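Local coordinates for protein Nrps/pks (Streptomyces albus, PDB 4OPF) that forms a ketosynthase domain of the "AT-less" oxazolomycin polyketide synthase, of a family whose elongating members join acyl units by decarboxylative condensation on carrier-bound chains, at the interface of chains A and B. Sequence-based numbering; all coordinates share one arbitrary frame. Chains: chain A/B, Nrps/pks.

Contact 1: the interface of chains A and B. Residues chain A 144, 148-150; chain B 257-259.
A:Asp148 and B:Arg259 meet where the loop after helix 138-147 of one ketosynthase subunit rests on the loop after strand 247-256 of the other. Both belong to the thiolase-type fold of the beta-ketoacyl synthases, whose subunits pair as dimers. The patch is small, with 88 Å² hidden, and is organised by one carboxylate.

A hydrogen bond crosses the boundary from the backbone N of B:Arg259 to OD1 of A:Asp148, 2.8 Å long and close to straight at 174°. The donor comes from well above the carboxylate plane. The aspartate reaches it because its CG stands anti to the backbone N, chi1 -167°, which turns the carboxylate toward the partner loop.

Within chain A, A:Arg150 holds the same carboxylate side-on in a salt bridge. Its NE lies 2.9 Å from OD1 of A:Asp148, while NH2 reaches the other oxygen, OD2, at 3.2 Å, on the syn side. Both oxygens lie near the guanidinium plane, which should keep the carboxylate from turning. NE and the amide of B:Arg259 approach OD1 from opposite faces, so a neighbour in the same chain steadies the acceptor used by the partner. An alanine in place of A:Asp148 would probably leave that backbone N-H without its mate and the A:Arg150 guanidinium without its counter-charge, setting it free to swing.

A water also links the chains, 2.7 Å from OD1 of A:Asp148 and 2.8 Å from the carbonyl O of B:Arg259.

Van der Waals contacts add to this. CB of B:Arg259 lies 3.6 Å from CG of A:Asp148, but B:Arg259 is poorly ordered, so the placement of its side chain, with the charged end modelled well away from the carboxylate, is tentative. B:Gly258 brings its bare CA to 3.5 Å from the carbonyl O of A:Leu149, and the aliphatic CD of A:Arg150 lies 4.1 Å from CA of B:Gly258.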
# COMPACT_ATOMS: atom_id res chain seq x y z
N SER A 144 0.89 -6.37 14.06
CA SER A 144 -0.52 -6.17 14.35
C SER A 144 -1.01 -7.27 15.28
O SER A 144 -1.82 -6.99 16.17
CB SER A 144 -1.34 -6.20 13.07
OG SER A 144 -0.97 -5.11 12.23
N ASP A 148 -1.77 -6.29 19.04
CA ASP A 148 -3.25 -6.23 18.88
C ASP A 148 -3.71 -4.87 18.27
O ASP A 148 -4.57 -4.18 18.81
CB ASP A 148 -3.92 -6.46 20.20
CG ASP A 148 -5.42 -6.72 20.07
OD1 ASP A 148 -5.98 -7.16 18.99
OD2 ASP A 148 -6.06 -6.55 21.11
N LEU A 149 -3.08 -4.48 17.17
CA LEU A 149 -3.37 -3.25 16.48
C LEU A 149 -4.38 -3.57 15.40
O LEU A 149 -4.32 -4.62 14.79
CB LEU A 149 -2.08 -2.74 15.91
CG LEU A 149 -0.96 -2.57 16.96
CD1 LEU A 149 0.25 -2.02 16.24
CD2 LEU A 149 -1.40 -1.62 18.05
N ARG A 150 -5.38 -2.71 15.22
CA ARG A 150 -6.57 -3.06 14.44
C ARG A 150 -6.72 -2.24 13.17
O ARG A 150 -7.74 -2.40 12.45
CB ARG A 150 -7.84 -2.82 15.28
CG ARG A 150 -7.84 -3.53 16.61
CD ARG A 150 -8.07 -4.98 16.54
NE ARG A 150 -8.09 -5.56 17.89
CZ ARG A 150 -9.15 -5.63 18.68
NH1 ARG A 150 -10.32 -5.16 18.28
NH2 ARG A 150 -9.03 -6.14 19.88
N ASP B 257 -7.79 -7.86 12.20
CA ASP B 257 -8.28 -8.57 13.37
C ASP B 257 -7.46 -8.33 14.63
O ASP B 257 -7.91 -8.60 15.75
CB ASP B 257 -8.21 -10.06 13.10
CG ASP B 257 -9.26 -10.54 12.16
OD1 ASP B 257 -10.28 -9.84 12.00
OD2 ASP B 257 -9.04 -11.63 11.56
N GLY B 258 -6.19 -7.98 14.48
CA GLY B 258 -5.36 -7.88 15.69
C GLY B 258 -4.97 -9.24 16.28
O GLY B 258 -4.68 -10.17 15.57
N ARG B 259 -4.93 -9.33 17.57
CA ARG B 259 -4.45 -10.49 18.25
C ARG B 259 -5.58 -11.52 18.31
O ARG B 259 -6.58 -11.28 18.99
CB ARG B 259 -4.10 -10.07 19.65
CG ARG B 259 -3.89 -11.22 20.60
CD ARG B 259 -2.51 -11.76 20.50
NE ARG B 259 -1.54 -10.87 21.11
CZ ARG B 259 -1.14 -10.90 22.38
NH1 ARG B 259 -1.64 -11.77 23.24
NH2 ARG B 259 -0.21 -10.04 22.79
O HOH W 1 -8.05 -8.86 19.13

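Contact 2: the interface of chains A and B. Residues chain A 152, 172-173, 176, 178; chain B 168, 172, 175, 281.
OD2 of A:Asp178 is the polar atom on which this side of the dimer converges: B:His168 and B:Lys281 both donate to it. NE2 of B:His168 lies 2.8 Å from OD2 of A:Asp178, nearly in line with the C-O bond, with the oxygen almost in the imidazole plane and the bond fairly straight at 164°. NZ of B:Lys281, from helix 268-282, forms a salt bridge to OD2 of A:Asp178, also at 2.8 Å, using the syn lone pair; its bond to OD1 is weak. The lysine chain crosses the aspartate at about a right angle and brings its NZ to the edge of the histidine ring. The lysine and the donated N-H would be expected to stabilise the negative charge of the carboxylate.

B:Gln172 comes at A:Asp178 from the opposite direction, its amide nearly parallel to the carboxylate. Although NE2 comes close to OD2, its N-H points elsewhere; its hydrogen bond goes to the hydroxyl OG of A:Ser176 at 3.0 Å, somewhat out of the amide plane. OG of A:Ser176 is itself anchored, 3.1 Å from the carbonyl O of A:Gln172 and also bonded, from above its plane, to that of A:Ala173, its hydrogen presumably shared between them. With chi1 69°, OG points back over the end of helix 162-175, capping these carbonyls while it accepts from the partner.

Packing supports the polar network. CG of B:Gln172 rests over one face of the B:His168 ring, toward the rim and 4.0 Å above its plane, and may help hold the imidazole toward A:Asp178. The two copies of Gln172 meet near the two-fold axis, CB of A:Gln172 lying 4.1 Å from CB of B:Gln172, and CD of B:Arg175 touches CB of A:Ser176.

The site thus joins the end of helix 162-175 and the loop after it to the same helix and helix 268-282 of the partner. Helix 162-175 follows the family's catalytic cysteine, so the site probably helps to fix the active-site framework within the ketosynthase dimer.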
# COMPACT_ATOMS: atom_id res chain seq x y z
N PRO A 152 -5.27 -0.99 9.25
CA PRO A 152 -4.67 -1.75 8.15
C PRO A 152 -3.23 -2.12 8.41
O PRO A 152 -2.50 -1.36 9.06
CB PRO A 152 -4.78 -0.80 6.93
CG PRO A 152 -5.74 0.26 7.34
CD PRO A 152 -5.70 0.37 8.84
N GLN A 172 -1.63 8.96 4.13
CA GLN A 172 -2.97 8.92 3.50
C GLN A 172 -3.98 8.37 4.47
O GLN A 172 -5.08 8.89 4.58
CB GLN A 172 -2.97 8.05 2.28
CG GLN A 172 -1.86 8.33 1.28
CD GLN A 172 -2.34 8.90 -0.01
OE1 GLN A 172 -2.84 8.18 -0.86
NE2 GLN A 172 -2.17 10.21 -0.18
N ALA A 173 -3.59 7.33 5.24
CA ALA A 173 -4.53 6.76 6.16
C ALA A 173 -4.88 7.74 7.27
O ALA A 173 -6.05 7.84 7.72
CB ALA A 173 -4.00 5.43 6.71
N SER A 176 -7.17 10.69 5.88
CA SER A 176 -8.54 10.29 5.60
C SER A 176 -9.29 9.86 6.86
O SER A 176 -10.47 9.54 6.80
CB SER A 176 -8.53 9.14 4.59
OG SER A 176 -7.98 8.00 5.22
N ASP A 178 -8.84 7.14 8.54
CA ASP A 178 -8.92 5.68 8.64
C ASP A 178 -8.22 5.06 9.88
O ASP A 178 -8.60 3.99 10.35
CB ASP A 178 -8.43 5.03 7.34
CG ASP A 178 -9.48 5.13 6.19
OD1 ASP A 178 -10.64 5.62 6.39
OD2 ASP A 178 -9.11 4.71 5.06
N HIS B 168 -8.58 0.15 -1.87
CA HIS B 168 -8.49 1.10 -0.80
C HIS B 168 -7.28 2.03 -1.02
O HIS B 168 -7.41 3.24 -0.82
CB HIS B 168 -8.35 0.33 0.49
CG HIS B 168 -8.25 1.17 1.70
ND1 HIS B 168 -7.14 1.17 2.52
CD2 HIS B 168 -9.10 2.10 2.22
CE1 HIS B 168 -7.33 2.01 3.52
NE2 HIS B 168 -8.50 2.60 3.35
N GLN B 172 -7.76 6.10 -1.58
CA GLN B 172 -7.04 7.11 -0.79
C GLN B 172 -6.24 8.01 -1.70
O GLN B 172 -6.21 9.22 -1.51
CB GLN B 172 -6.09 6.46 0.17
CG GLN B 172 -6.69 5.36 1.04
CD GLN B 172 -6.78 5.71 2.48
OE1 GLN B 172 -5.79 5.65 3.20
NE2 GLN B 172 -7.98 6.05 2.94
N ARG B 175 -8.76 10.36 -3.51
CA ARG B 175 -9.34 11.32 -2.53
C ARG B 175 -8.33 12.43 -2.16
O ARG B 175 -8.69 13.57 -2.07
CB ARG B 175 -9.82 10.51 -1.30
CG ARG B 175 -10.47 11.26 -0.14
CD ARG B 175 -10.40 10.45 1.20
NE ARG B 175 -11.24 9.22 1.24
CZ ARG B 175 -12.57 9.19 1.45
NH1 ARG B 175 -13.27 10.30 1.66
NH2 ARG B 175 -13.22 8.03 1.45
N LYS B 281 -18.18 6.00 5.63
CA LYS B 281 -17.46 6.75 4.61
C LYS B 281 -18.35 6.96 3.41
O LYS B 281 -18.24 7.96 2.72
CB LYS B 281 -16.17 6.01 4.17
CG LYS B 281 -15.07 5.98 5.24
CD LYS B 281 -13.88 5.06 4.90
CE LYS B 281 -12.78 5.76 4.10
NZ LYS B 281 -11.59 4.87 3.80

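Contact 1 and contact 2 lie on the same two-fold interface, their C-alpha centres about 18 Å apart, and share no residue. The stretch of chain A that runs from helix 138-147 to strand 153-156 connects them, since A:Arg150 belongs to contact 1 and A:Pro152 to contact 2. Contact 2 sits at the axis, where helix 162-175 meets its own copy, while contact 1 is a smaller loop-to-loop patch farther out. Each recurs with the chains exchanged, so aspartates hold the interface both near the axis and farther out, which should limit rocking of the subunits in the ketosynthase dimer.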